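Endoglucanase(Endo-1,4-beta-glucanase)protein (Pseudomonas stutzeri, PDB 6R2J) probably hydrolyses beta-1,4-glycosidic bonds inside cellulose chains, as a family 5 glycoside hydrolase. Local coordinates at residues D161-R164 and Q169-I172; F192-N195 and R200-Y203. All coordinates share one frame; numbering follows the deposited sequence.

In the fold
Both contacts belong to the beta/alpha barrel and are largely buried, each with one exposed residue at its margin. They follow one another along the chain, their centres about 11 Å apart, and converge on neighbouring parallel strands, 171-175 and 201-206, which are joined directly where Ile172 O lies 2.9 Å from Ile202 N, a probable hydrogen bond. Contact 1 ties helix 152-166 to strand 171-175 through an arginine whose charge is answered by Asp196, with Ile172 over one face of it and Ile163 packed against Ile172. Contact 2 instead fastens the loop before strand 201-206 to that strand, using an uncharged tyrosine hydroxyl, a water and aromatic and aliphatic carbons.

Contact 1: D161-R164 and Q169-I172; sequences DAIR and QTLI
This is a helix-to-strand contact inside a beta-alpha-beta unit of the barrel, in which Arg164 and Ile163, near the end of helix 152-166, meet Thr170, just before strand 171-175, and Ile172 on it. It combines a polar grip on a backbone oxygen with apolar packing. The grip is that of the Arg164 guanidinium, whose NH1 donates to the backbone Thr170 O at 2.7 Å with an N-H...O angle of 159°. The acceptor lies only 6° out of the guanidinium plane and the donor sits in the carbonyl plane. Arg164 NH2 makes a second, weak bond to Thr170 O at 3.1 Å. A bend at chi2 (-74°) folds the arginine chain so that its end comes closer to the strand than its CB direction suggests.

Ile172 covers one face of the guanidinium. Its CD1 lies over the centre of that face, 3.4 Å above the plane, and is 3.5 Å from Arg164 CZ. The same methyl carbon also meets the helix, since Ile163 and Ile172 reach toward each other tip to tip and Ile163 CG2 stands 3.6 Å from Ile172 CD1. The Thr170 methyl CG2 packs alongside, 3.9 Å from Arg164 NH1. Farther out, Ile163 touches Trp123 of helix 116-130 and Tyr139 of strand 136-140, which places this packing in the layer between helices and sheet.

The arginine has other partners: NE forms a salt bridge with Asp196 and NH1 also bonds to Asp167 O. With bonds at its edge and a methyl group over one face, the guanidinium is restrained in both tilt and rotation. The nearby carboxylate and the carbonyl oxygens would probably favour its positive charge, despite the apolar carbon packed against it.

Contact 2: F192-N195 and R200-Y203; sequences FLIN and RLIY
Tyr203 OH is gripped from two directions: the backbone Ile194 N donates to it at 3.2 Å, and a water lies 3.0 Å from the same Tyr203 OH. The first bond is nearly straight, with an N-H...O angle of 169°, and the amide nitrogen approaches at the edge of the tyrosine ring, near its plane. The water donates to Ile194 O at 2.7 Å, so the hydroxyl engages both backbone polar groups of Ile194, one directly and one by a bridge.

The tyrosine ring extends from strand 201-206 toward the loop, its CG anti to the carbonyl carbon (chi1 -69°). Beside it lies Phe192, the ring planes inclined at 78° and the centroids 6.0 Å apart; their nearest carbons are Phe192 CE2 and Tyr203 CE2, at 4.0 Å. Ile194 and Leu201 cross at about a right angle, and Leu201 CD1 comes within 4.1 Å of Ile194 CB. Trp240 meets the Tyr203 ring edge-to-face, while Ile194 also packs on Val160 of helix 152-166 and on Ile174 of strand 171-175.

The strand residues thus hold the incoming loop against the outer side of the sheet, an alpha-to-beta connection of the eight-stranded TIM barrel characteristic of family 5 glycoside hydrolases.

Contact 1: D161-R164 and Q169-I172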
loop_
_atom_site.group_PDB
_atom_site.type_symbol
_atom_site.label_atom_id
_atom_site.label_comp_id
_atom_site.label_asym_id
_atom_site.label_seq_id
_atom_site.Cartn_x
_atom_site.Cartn_y
_atom_site.Cartn_z
ATOM N N ASP A 161 13.919 -11.755 -6.013
ATOM C CA ASP A 161 14.490 -12.953 -6.625
ATOM C C ASP A 161 13.694 -14.179 -6.217
ATOM O O ASP A 161 13.292 -14.987 -7.061
ATOM C CB ASP A 161 15.964 -13.096 -6.231
ATOM C CG ASP A 161 16.835 -11.999 -6.818
ATOM O OD1 ASP A 161 16.395 -11.326 -7.770
ATOM O OD2 ASP A 161 17.965 -11.804 -6.333
ATOM N N ALA A 162 13.418 -14.303 -4.920
ATOM C CA ALA A 162 12.718 -15.471 -4.391
ATOM C C ALA A 162 11.302 -15.570 -4.941
ATOM O O ALA A 162 10.853 -16.655 -5.343
ATOM C CB ALA A 162 12.691 -15.417 -2.863
ATOM N N ILE A 163 10.581 -14.446 -4.965
ATOM C CA ILE A 163 9.220 -14.456 -5.491
ATOM C C ILE A 163 9.211 -14.928 -6.947
ATOM O O ILE A 163 8.331 -15.687 -7.369
ATOM C CB ILE A 163 8.593 -13.051 -5.362
ATOM C CG1 ILE A 163 8.176 -12.716 -3.922
ATOM C CG2 ILE A 163 7.377 -12.915 -6.322
ATOM C CD1 ILE A 163 7.792 -11.210 -3.727
ATOM N N ARG A 164 10.168 -14.452 -7.745
ATOM C CA ARG A 164 10.186 -14.741 -9.171
ATOM C C ARG A 164 10.650 -16.152 -9.455
ATOM O O ARG A 164 10.566 -16.586 -10.612
ATOM C CB ARG A 164 11.062 -13.713 -9.905
ATOM C CG ARG A 164 10.537 -12.265 -9.802
ATOM C CD ARG A 164 9.323 -12.141 -10.708
ATOM N NE ARG A 164 8.863 -10.770 -10.882
ATOM C CZ ARG A 164 7.630 -10.373 -10.620
ATOM N NH1 ARG A 164 6.721 -11.228 -10.179
ATOM N NH2 ARG A 164 7.300 -9.117 -10.804
ATOM N N GLN A 169 4.352 -13.698 -12.665
ATOM C CA GLN A 169 3.175 -13.025 -13.169
ATOM C C GLN A 169 2.654 -11.948 -12.238
ATOM O O GLN A 169 2.157 -10.933 -12.723
ATOM C CB GLN A 169 2.031 -14.001 -13.495
ATOM C CG GLN A 169 2.338 -15.048 -14.510
ATOM C CD GLN A 169 2.473 -14.486 -15.882
ATOM O OE1 GLN A 169 1.602 -13.783 -16.326
ATOM N NE2 GLN A 169 3.571 -14.764 -16.553
ATOM N N THR A 170 2.764 -12.130 -10.928
ATOM C CA THR A 170 2.261 -11.134 -9.999
ATOM C C THR A 170 3.142 -9.886 -10.014
ATOM O O THR A 170 4.377 -9.970 -10.085
ATOM C CB THR A 170 2.201 -11.752 -8.599
ATOM O OG1 THR A 170 1.511 -10.887 -7.690
ATOM C CG2 THR A 170 3.583 -12.011 -8.059
ATOM N N LEU A 171 2.482 -8.720 -9.968
ATOM C CA LEU A 171 3.165 -7.459 -9.716
ATOM C C LEU A 171 3.843 -7.471 -8.347
ATOM O O LEU A 171 3.381 -8.096 -7.392
ATOM C CB LEU A 171 2.170 -6.298 -9.756
ATOM C CG LEU A 171 1.478 -6.080 -11.100
ATOM C CD1 LEU A 171 0.508 -4.939 -11.018
ATOM C CD2 LEU A 171 2.495 -5.859 -12.196
ATOM N N ILE A 172 4.944 -6.735 -8.257
ATOM C CA ILE A 172 5.641 -6.522 -6.993
ATOM C C ILE A 172 5.821 -5.023 -6.817
ATOM O O ILE A 172 6.274 -4.339 -7.748
ATOM C CB ILE A 172 7.008 -7.234 -6.929
ATOM C CG1 ILE A 172 6.840 -8.750 -6.988
ATOM C CG2 ILE A 172 7.790 -6.765 -5.637
ATOM C CD1 ILE A 172 8.144 -9.498 -7.307
#

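Contact 2: F192-N195 and R200-Y203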
loop_
_atom_site.group_PDB
_atom_site.type_symbol
_atom_site.label_atom_id
_atom_site.label_comp_id
_atom_site.label_asym_id
_atom_site.label_seq_id
_atom_site.Cartn_x
_atom_site.Cartn_y
_atom_site.Cartn_z
ATOM N N PHE A 192 18.212 4.003 -6.518
ATOM C CA PHE A 192 17.532 2.812 -6.044
ATOM C C PHE A 192 16.982 2.071 -7.266
ATOM O O PHE A 192 16.332 2.671 -8.136
ATOM C CB PHE A 192 16.453 3.237 -5.021
ATOM C CG PHE A 192 15.715 2.087 -4.376
ATOM C CD1 PHE A 192 16.399 0.971 -3.902
ATOM C CD2 PHE A 192 14.330 2.120 -4.272
ATOM C CE1 PHE A 192 15.714 -0.101 -3.343
ATOM C CE2 PHE A 192 13.624 1.046 -3.745
ATOM C CZ PHE A 192 14.316 -0.072 -3.261
ATOM N N LEU A 193 17.285 0.770 -7.350
ATOM C CA LEU A 193 16.871 -0.017 -8.510
ATOM C C LEU A 193 16.903 -1.492 -8.173
ATOM O O LEU A 193 17.974 -2.053 -7.940
ATOM C CB LEU A 193 17.798 0.241 -9.700
ATOM C CG LEU A 193 17.268 -0.216 -11.068
ATOM C CD1 LEU A 193 18.187 0.293 -12.209
ATOM C CD2 LEU A 193 17.155 -1.726 -11.171
ATOM N N ILE A 194 15.758 -2.116 -8.225
ATOM C CA ILE A 194 15.610 -3.552 -8.033
ATOM C C ILE A 194 15.461 -4.225 -9.391
ATOM O O ILE A 194 14.787 -3.715 -10.294
ATOM C CB ILE A 194 14.397 -3.844 -7.120
ATOM C CG1 ILE A 194 14.500 -3.016 -5.835
ATOM C CG2 ILE A 194 14.282 -5.328 -6.806
ATOM C CD1 ILE A 194 15.686 -3.420 -4.958
ATOM N N ASN A 195 16.066 -5.389 -9.530
ATOM C CA ASN A 195 16.058 -6.100 -10.796
ATOM C C ASN A 195 14.868 -7.050 -10.859
ATOM O O ASN A 195 14.685 -7.890 -9.961
ATOM C CB ASN A 195 17.352 -6.887 -10.927
ATOM C CG ASN A 195 18.566 -6.001 -10.971
ATOM O OD1 ASN A 195 18.628 -5.056 -11.744
ATOM N ND2 ASN A 195 19.551 -6.298 -10.115
ATOM N N ARG A 200 7.598 -6.549 -14.049
ATOM C CA ARG A 200 6.346 -6.431 -13.315
ATOM C C ARG A 200 6.601 -5.888 -11.938
ATOM O O ARG A 200 6.181 -6.447 -10.924
ATOM C CB ARG A 200 5.577 -7.729 -13.280
ATOM C CG ARG A 200 4.856 -8.014 -14.591
ATOM C CD ARG A 200 4.134 -9.349 -14.417
ATOM N NE ARG A 200 3.253 -9.655 -15.556
ATOM C CZ ARG A 200 3.618 -10.107 -16.748
ATOM N NH1 ARG A 200 4.889 -10.235 -16.975
ATOM N NH2 ARG A 200 2.689 -10.326 -17.708
ATOM N N LEU A 201 7.310 -4.769 -11.899
ATOM C CA LEU A 201 7.655 -4.078 -10.664
ATOM C C LEU A 201 7.133 -2.652 -10.739
ATOM O O LEU A 201 7.196 -2.016 -11.805
ATOM C CB LEU A 201 9.173 -4.017 -10.531
ATOM C CG LEU A 201 9.887 -3.817 -9.199
ATOM C CD1 LEU A 201 11.019 -4.789 -9.174
ATOM C CD2 LEU A 201 10.299 -2.367 -9.171
ATOM N N ILE A 202 6.641 -2.154 -9.601
ATOM C CA ILE A 202 6.171 -0.777 -9.471
ATOM C C ILE A 202 6.733 -0.219 -8.169
ATOM O O ILE A 202 6.789 -0.911 -7.150
ATOM C CB ILE A 202 4.627 -0.679 -9.536
ATOM C CG1 ILE A 202 4.171 -1.245 -10.891
ATOM C CG2 ILE A 202 4.178 0.736 -9.310
ATOM C CD1 ILE A 202 2.672 -1.646 -10.940
ATOM N N TYR A 203 7.140 1.046 -8.212
ATOM C CA TYR A 203 7.702 1.738 -7.058
ATOM C C TYR A 203 6.603 2.516 -6.374
ATOM O O TYR A 203 5.660 2.984 -7.008
ATOM C CB TYR A 203 8.842 2.651 -7.457
ATOM C CG TYR A 203 10.017 1.837 -7.907
ATOM C CD1 TYR A 203 10.123 1.435 -9.233
ATOM C CD2 TYR A 203 10.993 1.412 -6.996
ATOM C CE1 TYR A 203 11.187 0.677 -9.660
ATOM C CE2 TYR A 203 12.085 0.666 -7.420
ATOM C CZ TYR A 203 12.175 0.299 -8.756
ATOM O OH TYR A 203 13.246 -0.443 -9.217
HETATM O O HOH W 1 13.203 -2.016 -11.751
#